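Local coordinates for protein transcriptional regulator, AraC family (Pseudomonas putida, PDB 3GRA) that probably acts as a sequence-specific DNA-binding transcription factor of the AraC family, this chain being its DJ-1/PfpI-like domain rather than the DNA-binding part, at residues I11-F16 against L85-L90; S17-T22 against A159-A164; V29-L34 against E182-I187; T42-D47 against T62-A67. All coordinates share one frame; numbering follows the deposited sequence.

Interaction 1: I11-F16 against L85-L90; sequences ILLEHF and LKYPEL. With EDO (1,2-ethanediol), chain C.
Where the loop 85-90 folds over the end of strand 6-12, K86 lays CG over the centre of one face of the Y87 ring, 3.6 Å above its plane, and the opposite face meets L13. There L13 CD2 makes a CH-pi contact 3.9 Å from the centroid of the Y87 ring and 17° off its normal, so the ring is sandwiched between two aliphatic groups. Y87 CG, anti to the carbonyl carbon (chi1 -51°), starts the side chain on its course to E14. At the far end, Y87 OH accepts the backbone N-H of E14 (N to OH 3.1 Å, 153° at the hydrogen). An alanine in place of Y87 would probably leave E14 N without this acceptor and open a gap beside L13. Beside the ring, a 1,2-ethanediol, probably from the crystallisation liquor, donates from O1 to L12 O at 2.6 Å. L90, closing the type I turn that begins at Y87, brings CD1 to 4.3 Å from L13 CD2, while its CD2 lies 4.3 Å from I11 CD1. F113 of helix 110-117 also packs on L13, Y87 and L90. The contact sits at the C-terminal ends of the parallel strands of the central mixed sheet in this DJ-1/PfpI-family fold, and L90 directly precedes D91, a magnesium-binding residue whose ion is not bound to this chain here.

Interaction 2: S17-T22 against A159-A164; sequences SMASFT and ASPNGA
S20 and P161 bring the backbones of two helix starts within 4.1 Å, measured between their CA atoms. These are the first turns of helices 18-34 and 161-176, which pack on the central sheet of the DJ-1/PfpI-type alpha/beta fold; S17 and S160 hold the respective N-cap positions. No direct hydrogen bond links the two segments. Instead the pyrrolidine of P161 rests against the first helix: its CG lies 4.1 Å from A19 CB and 3.9 Å from S20 OG. With OG anti to its carbonyl carbon (chi1 -73°), the S20 hydroxyl sits beside its own backbone N and near P161 CA. S20 OG and S17 OG are 2.8 Å apart and hydrogen-bonded, so the N-cap serine and the contact serine hold each other. One turn further on, A164 CB packs against S20 O at 3.8 Å, its small methyl consistent with the close approach. L107 of strand 103-107 touches both S20 and A164, while M18 (modelled as selenomethionine), F21 and T22 pack on a second subunit of the same protein. A water joins the segments, 2.8 Å from S20 OG and giving a weak bond to S160 O. The second helix is capped by S160 OG, which accepts G163 N at 2.9 Å.

Interaction 3: V29-L34 against E182-I187; sequences VTANLL and EGVEEI
T30 meets helix 178-188 with its methyl and opens the contact from the side of helix 18-34. Its CG2 is anti to the backbone N and lies 3.6 Å from I187 CD1 and 3.8 Å from V184 CG1. The T30 and I187 side chains slide past one another in opposite directions, while that of V184 crosses T30 obliquely. The hydroxyl is used elsewhere: T30 OG1 is hydrogen-bonded to D26 O of its own helix, which leaves the methyl to serve the interface. At A31 the two backbones come nearest, 5.8 Å between its CA and that of V184. V184 reaches across with CG2, which stands 3.8 Å from A31 CA and beside A31 N, so the branch rests on backbone as well as on the A31 methyl. L34, near the end of the helix, reaches toward I187 tip to tip, L34 CD1 lying 3.8 Å from I187 CD1. The same methyl of L34 settles over the backbone at G183, 3.7 Å from its carbonyl C. G183 has no side chain here, consistent with the close approach of L34 CD1. L180 and L188 of helix 178-188 add further contacts to L34 and T30 respectively. The short helical segments cross at 112°, with 9.2 Å between their axes at closest approach. No hydrogen bond crosses between them; the fit is one of aliphatic groups against each other and against backbone, consistent with apolar packing as what joins the C-terminal helix 178-188 to helix 18-34.

Interaction 4: T42-D47 against T62-A67; sequences TPLSLD and TELSAA. With EDO (1,2-ethanediol), chain C.
L44 and S45 pair in parallel with T62 and E63, adding the short strand 62-63 to the edge of strand 39-45. Three backbone hydrogen bonds carry the pairing: T62 N to P43 O (3.0 Å), S45 N to T62 O (2.8 Å) and L64 N to S45 O (2.8 Å). The last is nearly straight, 174° at the hydrogen, and continues the ladder one residue past the strand. On the face bearing L44 and T62, these two side chains lie alongside, pointing the same way, and L44 CD2 comes 3.9 Å from T62 CB. The other methyl, L44 CD1, meets L64 CD1 at 3.8 Å as the two leucines cross. An alanine in place of L44 would probably leave L64 CD1 without this methyl neighbour and open a gap beside T62. L46 approaches the same L64 methyl, its CD2 being 3.9 Å from L64 CD1, so this tip is shared by two leucines. Further out, I11 of the next strand touches both L46 and L64, and L69 packs on L44 and L64. On the face of S45 and E63, S45 OG shares a 3.1 Å hydrogen bond with O2 of a 1,2-ethanediol, probably from the crystallisation liquor, whose O1 accepts L46 N in an almost straight bond of 176°. E63 bends at chi2, and OE2 has a weak bond to G48 N. The chemistry is thus divided: backbone bonds set the parallel register, L44, L46 and L64 methyls pack together beside T62, and on the other face S45 OG, with backbone L46 N, holds the diol.

Overall arrangement
Interactions 1 and 4 meet at one end of the central sheet, their centres 12 Å apart, on neighbouring strands 6-12 and 39-45. They share packing between I11 and L64 and the same 1,2-ethanediol. Interaction 2 lies about 16 Å from interaction 1 and touches it through F21 against L12 and F16. Interactions 2 and 3 both use helix 18-34, their centres 17 Å apart, joining it to the successive helices 161-176 and 178-188. Along the chain, interaction 4 is nested within the loops closed by the other three, whereas interactions 1, 2 and 3 cross one another. N-terminal elements are thereby tied to the middle and C-terminal end of this chain.

Interaction 1: I11-F16 against L85-L90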
loop_
_atom_site.group_PDB
_atom_site.type_symbol
_atom_site.label_atom_id
_atom_site.label_comp_id
_atom_site.label_asym_id
_atom_site.label_seq_id
_atom_site.Cartn_x
_atom_site.Cartn_y
_atom_site.Cartn_z
ATOM N N ILE A 11 -9.633 4.056 8.181
ATOM C CA ILE A 11 -9.865 5.431 7.764
ATOM C C ILE A 11 -8.578 5.930 7.116
ATOM O O ILE A 11 -7.550 6.073 7.784
ATOM C CB ILE A 11 -10.229 6.345 8.959
ATOM C CG1 ILE A 11 -11.549 5.886 9.586
ATOM C CG2 ILE A 11 -10.400 7.785 8.474
ATOM C CD1 ILE A 11 -11.893 6.601 10.850
ATOM N N LEU A 12 -8.626 6.174 5.810
ATOM C CA LEU A 12 -7.442 6.639 5.090
ATOM C C LEU A 12 -7.416 8.155 5.058
ATOM O O LEU A 12 -8.298 8.777 4.470
ATOM C CB LEU A 12 -7.437 6.101 3.654
ATOM C CG LEU A 12 -7.642 4.592 3.432
ATOM C CD1 LEU A 12 -7.559 4.310 1.937
ATOM C CD2 LEU A 12 -6.569 3.773 4.183
ATOM N N LEU A 13 -6.425 8.737 5.721
ATOM C CA LEU A 13 -6.261 10.180 5.768
ATOM C C LEU A 13 -5.373 10.599 4.598
ATOM O O LEU A 13 -4.644 9.775 4.028
ATOM C CB LEU A 13 -5.605 10.599 7.089
ATOM C CG LEU A 13 -6.303 10.201 8.399
ATOM C CD1 LEU A 13 -5.540 10.777 9.582
ATOM C CD2 LEU A 13 -7.731 10.711 8.390
ATOM N N GLU A 14 -5.431 11.876 4.235
ATOM C CA GLU A 14 -4.631 12.345 3.118
ATOM C C GLU A 14 -3.151 12.071 3.385
ATOM O O GLU A 14 -2.662 12.292 4.493
ATOM C CB GLU A 14 -4.856 13.836 2.875
ATOM C CG GLU A 14 -4.766 14.217 1.397
ATOM C CD GLU A 14 -4.429 15.681 1.180
ATOM O OE1 GLU A 14 -3.402 16.130 1.727
ATOM O OE2 GLU A 14 -5.176 16.381 0.457
ATOM N N HIS A 15 -2.460 11.566 2.365
ATOM C CA HIS A 15 -1.028 11.253 2.435
ATOM C C HIS A 15 -0.711 10.082 3.367
ATOM O O HIS A 15 0.374 10.007 3.941
ATOM C CB HIS A 15 -0.230 12.497 2.858
ATOM C CG HIS A 15 -0.546 13.720 2.050
ATOM N ND1 HIS A 15 -0.694 13.686 0.682
ATOM C CD2 HIS A 15 -0.735 15.009 2.416
ATOM C CE1 HIS A 15 -0.964 14.900 0.237
ATOM N NE2 HIS A 15 -0.992 15.722 1.270
ATOM N N PHE A 16 -1.667 9.169 3.503
ATOM C CA PHE A 16 -1.504 7.998 4.359
ATOM C C PHE A 16 -0.389 7.095 3.829
ATOM O O PHE A 16 -0.205 6.957 2.614
ATOM C CB PHE A 16 -2.816 7.208 4.403
ATOM C CG PHE A 16 -3.156 6.504 3.103
ATOM C CD1 PHE A 16 -2.732 5.195 2.874
ATOM C CD2 PHE A 16 -3.919 7.141 2.125
ATOM C CE1 PHE A 16 -3.071 4.527 1.697
ATOM C CE2 PHE A 16 -4.266 6.486 0.942
ATOM C CZ PHE A 16 -3.843 5.172 0.723
ATOM N N LEU A 85 -2.233 17.042 10.558
ATOM C CA LEU A 85 -2.739 16.744 11.885
ATOM C C LEU A 85 -3.970 17.583 12.204
ATOM O O LEU A 85 -3.933 18.465 13.064
ATOM C CB LEU A 85 -1.648 16.994 12.921
ATOM C CG LEU A 85 -0.319 16.291 12.655
ATOM C CD1 LEU A 85 0.710 16.710 13.698
ATOM C CD2 LEU A 85 -0.515 14.782 12.670
ATOM N N LYS A 86 -5.069 17.303 11.510
ATOM C CA LYS A 86 -6.307 18.047 11.719
ATOM C C LYS A 86 -7.443 17.061 11.947
ATOM O O LYS A 86 -7.411 16.290 12.906
ATOM C CB LYS A 86 -6.603 18.872 10.480
ATOM C CG LYS A 86 -6.561 17.947 9.275
ATOM C CD LYS A 86 -6.924 18.710 7.939
ATOM C CE LYS A 86 -6.671 17.984 6.529
ATOM N NZ LYS A 86 -6.925 18.475 5.160
ATOM N N TYR A 87 -8.455 17.102 11.081
ATOM C CA TYR A 87 -9.583 16.199 11.194
ATOM C C TYR A 87 -10.169 16.207 12.602
ATOM O O TYR A 87 -10.321 15.151 13.221
ATOM C CB TYR A 87 -9.130 14.781 10.830
ATOM C CG TYR A 87 -8.396 14.693 9.509
ATOM C CD1 TYR A 87 -9.047 14.965 8.306
ATOM C CD2 TYR A 87 -7.058 14.317 9.460
ATOM C CE1 TYR A 87 -8.383 14.860 7.084
ATOM C CE2 TYR A 87 -6.385 14.206 8.251
ATOM C CZ TYR A 87 -7.053 14.476 7.063
ATOM O OH TYR A 87 -6.390 14.346 5.855
ATOM N N PRO A 88 -10.516 17.399 13.119
ATOM C CA PRO A 88 -11.089 17.538 14.463
ATOM C C PRO A 88 -12.280 16.628 14.739
ATOM O O PRO A 88 -12.538 16.272 15.888
ATOM C CB PRO A 88 -11.474 19.016 14.526
ATOM C CG PRO A 88 -11.706 19.368 13.088
ATOM C CD PRO A 88 -10.551 18.689 12.407
ATOM N N GLU A 89 -13.009 16.263 13.691
ATOM C CA GLU A 89 -14.170 15.398 13.847
ATOM C C GLU A 89 -13.821 14.044 14.443
ATOM O O GLU A 89 -14.653 13.400 15.107
ATOM C CB GLU A 89 -14.831 15.175 12.485
ATOM C CG GLU A 89 -13.866 14.582 11.472
ATOM C CD GLU A 89 -14.408 14.581 10.075
ATOM O OE1 GLU A 89 -15.500 14.012 9.864
ATOM O OE2 GLU A 89 -13.743 15.143 9.185
ATOM N N LEU A 90 -12.589 13.606 14.207
ATOM C CA LEU A 90 -12.152 12.284 14.688
ATOM C C LEU A 90 -12.226 12.147 16.195
ATOM O O LEU A 90 -12.370 11.060 16.707
ATOM C CB LEU A 90 -10.731 12.002 14.213
ATOM C CG LEU A 90 -10.544 11.867 12.715
ATOM C CD1 LEU A 90 -9.070 11.658 12.393
ATOM C CD2 LEU A 90 -11.377 10.700 12.201
HETATM C C1 EDO C . -9.431 11.922 4.975
HETATM O O1 EDO C . -10.075 10.653 5.008
HETATM C C2 EDO C . -9.343 12.445 3.516
HETATM O O2 EDO C . -9.950 11.506 2.594
#

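Interaction 2: S17-T22 against A159-A164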
loop_
_atom_site.group_PDB
_atom_site.type_symbol
_atom_site.label_atom_id
_atom_site.label_comp_id
_atom_site.label_asym_id
_atom_site.label_seq_id
_atom_site.Cartn_x
_atom_site.Cartn_y
_atom_site.Cartn_z
ATOM N N SER A 17 0.364 6.498 4.744
ATOM C CA SER A 17 1.428 5.580 4.358
ATOM C C SER A 17 0.791 4.425 3.569
ATOM O O SER A 17 0.031 3.628 4.120
ATOM C CB SER A 17 2.112 5.052 5.612
ATOM O OG SER A 17 2.952 3.967 5.285
HETATM N N MSE A 18 1.078 4.333 2.279
HETATM C CA MSE A 18 0.465 3.267 1.481
HETATM C C MSE A 18 0.981 1.879 1.841
HETATM O O MSE A 18 0.231 0.897 1.813
HETATM C CB MSE A 18 0.692 3.505 -0.021
HETATM C CG MSE A 18 0.158 2.378 -0.897
HETATM SE SE MSE A 18 -1.632 2.366 -1.067
HETATM C CE MSE A 18 -1.720 3.290 -2.596
ATOM N N ALA A 19 2.267 1.817 2.167
ATOM C CA ALA A 19 2.931 0.576 2.534
ATOM C C ALA A 19 2.392 0.043 3.866
ATOM O O ALA A 19 2.311 -1.171 4.069
ATOM C CB ALA A 19 4.440 0.806 2.632
ATOM N N SER A 20 2.040 0.952 4.772
ATOM C CA SER A 20 1.500 0.535 6.052
ATOM C C SER A 20 0.135 -0.090 5.799
ATOM O O SER A 20 -0.177 -1.184 6.276
ATOM C CB SER A 20 1.351 1.734 7.000
ATOM O OG SER A 20 2.608 2.167 7.463
ATOM N N PHE A 21 -0.671 0.613 5.021
ATOM C CA PHE A 21 -2.011 0.140 4.721
ATOM C C PHE A 21 -2.064 -1.163 3.917
ATOM O O PHE A 21 -2.807 -2.076 4.268
ATOM C CB PHE A 21 -2.796 1.219 3.986
ATOM C CG PHE A 21 -4.190 0.802 3.627
ATOM C CD1 PHE A 21 -5.092 0.418 4.616
ATOM C CD2 PHE A 21 -4.598 0.778 2.303
ATOM C CE1 PHE A 21 -6.371 0.017 4.284
ATOM C CE2 PHE A 21 -5.883 0.376 1.960
ATOM C CZ PHE A 21 -6.770 -0.005 2.945
ATOM N N THR A 22 -1.284 -1.248 2.845
ATOM C CA THR A 22 -1.292 -2.439 2.005
ATOM C C THR A 22 -0.725 -3.683 2.692
ATOM O O THR A 22 -1.208 -4.791 2.456
ATOM C CB THR A 22 -0.535 -2.201 0.682
ATOM O OG1 THR A 22 0.848 -1.941 0.953
ATOM C CG2 THR A 22 -1.134 -1.019 -0.061
ATOM N N ALA A 159 3.994 2.045 14.214
ATOM C CA ALA A 159 4.768 3.215 13.841
ATOM C C ALA A 159 5.449 3.091 12.485
ATOM O O ALA A 159 6.012 4.061 11.983
ATOM C CB ALA A 159 5.798 3.481 14.897
ATOM N N SER A 160 5.391 1.907 11.884
ATOM C CA SER A 160 6.062 1.683 10.613
ATOM C C SER A 160 5.355 0.609 9.797
ATOM O O SER A 160 4.483 -0.089 10.304
ATOM C CB SER A 160 7.494 1.223 10.882
ATOM O OG SER A 160 7.488 -0.120 11.368
ATOM N N PRO A 161 5.734 0.458 8.518
ATOM C CA PRO A 161 5.095 -0.567 7.685
ATOM C C PRO A 161 5.283 -1.951 8.314
ATOM O O PRO A 161 4.341 -2.727 8.421
ATOM C CB PRO A 161 5.829 -0.432 6.345
ATOM C CG PRO A 161 6.196 1.036 6.315
ATOM C CD PRO A 161 6.669 1.283 7.724
ATOM N N ASN A 162 6.508 -2.248 8.731
ATOM C CA ASN A 162 6.787 -3.540 9.351
ATOM C C ASN A 162 6.002 -3.685 10.648
ATOM O O ASN A 162 5.489 -4.752 10.941
ATOM C CB ASN A 162 8.283 -3.711 9.628
ATOM C CG ASN A 162 8.610 -5.087 10.185
ATOM O OD1 ASN A 162 9.153 -5.213 11.279
ATOM N ND2 ASN A 162 8.267 -6.130 9.430
ATOM N N GLY A 163 5.908 -2.599 11.416
ATOM C CA GLY A 163 5.150 -2.622 12.655
ATOM C C GLY A 163 3.693 -2.949 12.365
ATOM O O GLY A 163 3.030 -3.645 13.145
ATOM N N ALA A 164 3.200 -2.449 11.233
ATOM C CA ALA A 164 1.826 -2.683 10.816
ATOM C C ALA A 164 1.627 -4.150 10.419
ATOM O O ALA A 164 0.567 -4.723 10.673
ATOM C CB ALA A 164 1.466 -1.771 9.647
HETATM O O HOH W 1 2.433 1.958 10.229
#

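Interaction 3: V29-L34 against E182-I187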
loop_
_atom_site.group_PDB
_atom_site.type_symbol
_atom_site.label_atom_id
_atom_site.label_comp_id
_atom_site.label_asym_id
_atom_site.label_seq_id
_atom_site.Cartn_x
_atom_site.Cartn_y
_atom_site.Cartn_z
ATOM N N VAL A 29 -6.135 -10.308 4.191
ATOM C CA VAL A 29 -6.626 -11.004 3.012
ATOM C C VAL A 29 -6.016 -12.413 3.002
ATOM O O VAL A 29 -6.732 -13.409 2.867
ATOM C CB VAL A 29 -6.254 -10.252 1.712
ATOM C CG1 VAL A 29 -6.640 -11.078 0.496
ATOM C CG2 VAL A 29 -6.977 -8.906 1.665
ATOM N N THR A 30 -4.698 -12.485 3.173
ATOM C CA THR A 30 -4.002 -13.764 3.190
ATOM C C THR A 30 -4.609 -14.679 4.255
ATOM O O THR A 30 -4.703 -15.891 4.063
ATOM C CB THR A 30 -2.502 -13.567 3.477
ATOM O OG1 THR A 30 -1.942 -12.717 2.471
ATOM C CG2 THR A 30 -1.761 -14.903 3.470
ATOM N N ALA A 31 -5.031 -14.093 5.371
ATOM C CA ALA A 31 -5.636 -14.871 6.437
ATOM C C ALA A 31 -6.866 -15.559 5.869
ATOM O O ALA A 31 -7.089 -16.743 6.113
ATOM C CB ALA A 31 -6.029 -13.975 7.607
ATOM N N ASN A 32 -7.657 -14.804 5.112
ATOM C CA ASN A 32 -8.870 -15.329 4.489
ATOM C C ASN A 32 -8.546 -16.414 3.468
ATOM O O ASN A 32 -9.320 -17.353 3.280
ATOM C CB ASN A 32 -9.642 -14.211 3.779
ATOM C CG ASN A 32 -10.351 -13.290 4.741
ATOM O OD1 ASN A 32 -10.846 -13.723 5.782
ATOM N ND2 ASN A 32 -10.426 -12.017 4.389
ATOM N N LEU A 33 -7.403 -16.266 2.807
ATOM C CA LEU A 33 -6.964 -17.214 1.794
ATOM C C LEU A 33 -6.845 -18.626 2.378
ATOM O O LEU A 33 -7.123 -19.613 1.697
ATOM C CB LEU A 33 -5.606 -16.782 1.233
ATOM C CG LEU A 33 -5.315 -17.137 -0.226
ATOM C CD1 LEU A 33 -5.826 -16.011 -1.114
ATOM C CD2 LEU A 33 -3.826 -17.333 -0.445
ATOM N N LEU A 34 -6.435 -18.703 3.642
ATOM C CA LEU A 34 -6.251 -19.974 4.339
ATOM C C LEU A 34 -7.453 -20.340 5.208
ATOM O O LEU A 34 -7.698 -21.517 5.474
ATOM C CB LEU A 34 -4.996 -19.904 5.209
ATOM C CG LEU A 34 -3.708 -19.492 4.499
ATOM C CD1 LEU A 34 -2.592 -19.319 5.514
ATOM C CD2 LEU A 34 -3.342 -20.540 3.462
ATOM N N GLU A 182 1.035 -18.018 11.760
ATOM C CA GLU A 182 2.284 -18.605 11.308
ATOM C C GLU A 182 2.157 -18.963 9.831
ATOM O O GLU A 182 3.102 -18.809 9.063
ATOM C CB GLU A 182 2.609 -19.862 12.124
ATOM C CG GLU A 182 3.991 -20.437 11.848
ATOM C CD GLU A 182 4.176 -21.853 12.392
ATOM O OE1 GLU A 182 5.323 -22.349 12.363
ATOM O OE2 GLU A 182 3.179 -22.469 12.835
ATOM N N GLY A 183 0.978 -19.438 9.440
ATOM C CA GLY A 183 0.754 -19.810 8.052
ATOM C C GLY A 183 0.708 -18.599 7.139
ATOM O O GLY A 183 1.191 -18.641 6.005
ATOM N N VAL A 184 0.112 -17.519 7.640
ATOM C CA VAL A 184 -0.006 -16.268 6.897
ATOM C C VAL A 184 1.385 -15.718 6.627
ATOM O O VAL A 184 1.705 -15.303 5.509
ATOM C CB VAL A 184 -0.789 -15.209 7.706
ATOM C CG1 VAL A 184 -0.741 -13.871 6.998
ATOM C CG2 VAL A 184 -2.232 -15.664 7.907
ATOM N N GLU A 185 2.204 -15.723 7.674
ATOM C CA GLU A 185 3.572 -15.230 7.603
ATOM C C GLU A 185 4.412 -15.974 6.562
ATOM O O GLU A 185 5.216 -15.362 5.856
ATOM C CB GLU A 185 4.216 -15.340 8.988
ATOM C CG GLU A 185 5.672 -14.916 9.056
ATOM C CD GLU A 185 6.182 -14.855 10.487
ATOM O OE1 GLU A 185 7.399 -14.649 10.685
ATOM O OE2 GLU A 185 5.359 -15.008 11.415
ATOM N N GLU A 186 4.220 -17.286 6.459
ATOM C CA GLU A 186 4.972 -18.089 5.496
ATOM C C GLU A 186 4.756 -17.589 4.068
ATOM O O GLU A 186 5.698 -17.477 3.283
ATOM C CB GLU A 186 4.553 -19.562 5.591
ATOM C CG GLU A 186 4.832 -20.209 6.942
ATOM C CD GLU A 186 6.288 -20.091 7.358
ATOM O OE1 GLU A 186 7.165 -20.597 6.624
ATOM O OE2 GLU A 186 6.557 -19.490 8.423
ATOM N N ILE A 187 3.506 -17.293 3.742
ATOM C CA ILE A 187 3.154 -16.806 2.416
ATOM C C ILE A 187 3.770 -15.427 2.163
ATOM O O ILE A 187 4.598 -15.264 1.265
ATOM C CB ILE A 187 1.622 -16.721 2.265
ATOM C CG1 ILE A 187 0.998 -18.079 2.609
ATOM C CG2 ILE A 187 1.265 -16.292 0.854
ATOM C CD1 ILE A 187 -0.518 -18.107 2.556
#

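Interaction 4: T42-D47 against T62-A67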
loop_
_atom_site.group_PDB
_atom_site.type_symbol
_atom_site.label_atom_id
_atom_site.label_comp_id
_atom_site.label_asym_id
_atom_site.label_seq_id
_atom_site.Cartn_x
_atom_site.Cartn_y
_atom_site.Cartn_z
ATOM N N THR A 42 -12.995 -2.588 4.941
ATOM C CA THR A 42 -13.362 -1.554 3.980
ATOM C C THR A 42 -12.543 -0.269 4.119
ATOM O O THR A 42 -12.362 0.253 5.218
ATOM C CB THR A 42 -14.831 -1.134 4.139
ATOM O OG1 THR A 42 -15.649 -2.294 4.309
ATOM C CG2 THR A 42 -15.299 -0.381 2.908
ATOM N N PRO A 43 -12.017 0.243 3.001
ATOM C CA PRO A 43 -11.246 1.480 3.099
ATOM C C PRO A 43 -12.291 2.599 3.241
ATOM O O PRO A 43 -13.305 2.600 2.531
ATOM C CB PRO A 43 -10.490 1.526 1.771
ATOM C CG PRO A 43 -11.419 0.809 0.817
ATOM C CD PRO A 43 -11.976 -0.326 1.642
ATOM N N LEU A 44 -12.058 3.513 4.177
ATOM C CA LEU A 44 -12.984 4.608 4.427
ATOM C C LEU A 44 -12.341 5.997 4.292
ATOM O O LEU A 44 -11.163 6.184 4.581
ATOM C CB LEU A 44 -13.590 4.479 5.835
ATOM C CG LEU A 44 -14.420 3.255 6.259
ATOM C CD1 LEU A 44 -14.854 3.473 7.713
ATOM C CD2 LEU A 44 -15.642 3.063 5.370
ATOM N N SER A 45 -13.139 6.963 3.848
ATOM C CA SER A 45 -12.691 8.344 3.679
ATOM C C SER A 45 -13.621 9.264 4.441
ATOM O O SER A 45 -14.835 9.078 4.424
ATOM C CB SER A 45 -12.715 8.752 2.208
ATOM O OG SER A 45 -12.654 10.171 2.087
ATOM N N LEU A 46 -13.047 10.256 5.108
ATOM C CA LEU A 46 -13.835 11.214 5.863
ATOM C C LEU A 46 -14.611 12.112 4.911
ATOM O O LEU A 46 -15.773 12.427 5.159
ATOM C CB LEU A 46 -12.925 12.039 6.774
ATOM C CG LEU A 46 -12.228 11.188 7.843
ATOM C CD1 LEU A 46 -11.418 12.058 8.771
ATOM C CD2 LEU A 46 -13.285 10.414 8.637
ATOM N N ASP A 47 -13.979 12.532 3.821
ATOM C CA ASP A 47 -14.676 13.352 2.838
ATOM C C ASP A 47 -14.291 12.947 1.420
ATOM O O ASP A 47 -13.200 13.256 0.947
ATOM C CB ASP A 47 -14.411 14.852 3.058
ATOM C CG ASP A 47 -12.992 15.263 2.714
ATOM O OD1 ASP A 47 -12.117 15.223 3.612
ATOM O OD2 ASP A 47 -12.752 15.621 1.535
ATOM N N THR A 62 -14.975 4.127 0.619
ATOM C CA THR A 62 -16.356 4.447 0.939
ATOM C C THR A 62 -16.344 5.678 1.841
ATOM O O THR A 62 -15.468 5.821 2.700
ATOM C CB THR A 62 -17.042 3.303 1.711
ATOM O OG1 THR A 62 -17.067 2.120 0.911
ATOM C CG2 THR A 62 -18.470 3.693 2.083
ATOM N N GLU A 63 -17.299 6.575 1.638
ATOM C CA GLU A 63 -17.385 7.752 2.474
ATOM C C GLU A 63 -17.883 7.251 3.820
ATOM O O GLU A 63 -18.896 6.557 3.907
ATOM C CB GLU A 63 -18.352 8.777 1.874
ATOM C CG GLU A 63 -18.566 10.010 2.744
ATOM C CD GLU A 63 -18.633 11.304 1.940
ATOM O OE1 GLU A 63 -19.219 11.294 0.838
ATOM O OE2 GLU A 63 -18.106 12.336 2.413
ATOM N N LEU A 64 -17.157 7.594 4.873
ATOM C CA LEU A 64 -17.514 7.146 6.208
ATOM C C LEU A 64 -18.910 7.592 6.622
ATOM O O LEU A 64 -19.323 8.726 6.384
ATOM C CB LEU A 64 -16.473 7.642 7.214
ATOM C CG LEU A 64 -16.497 7.000 8.603
ATOM C CD1 LEU A 64 -15.086 6.977 9.179
ATOM C CD2 LEU A 64 -17.452 7.759 9.513
ATOM N N SER A 65 -19.640 6.664 7.224
ATOM C CA SER A 65 -20.984 6.925 7.698
ATOM C C SER A 65 -20.939 6.654 9.181
ATOM O O SER A 65 -20.609 5.541 9.603
ATOM C CB SER A 65 -21.987 5.983 7.032
ATOM O OG SER A 65 -23.241 6.059 7.684
ATOM N N ALA A 66 -21.252 7.672 9.974
ATOM C CA ALA A 66 -21.230 7.533 11.423
ATOM C C ALA A 66 -21.998 6.285 11.845
ATOM O O ALA A 66 -21.588 5.573 12.768
ATOM C CB ALA A 66 -21.836 8.772 12.078
ATOM N N ALA A 67 -23.103 6.022 11.152
ATOM C CA ALA A 67 -23.947 4.869 11.449
ATOM C C ALA A 67 -23.294 3.531 11.094
ATOM O O ALA A 67 -23.217 2.634 11.930
ATOM C CB ALA A 67 -25.294 5.013 10.721
HETATM C C1 EDO C . -9.431 11.922 4.975
HETATM O O1 EDO C . -10.075 10.653 5.008
HETATM C C2 EDO C . -9.343 12.445 3.516
HETATM O O2 EDO C . -9.950 11.506 2.594
#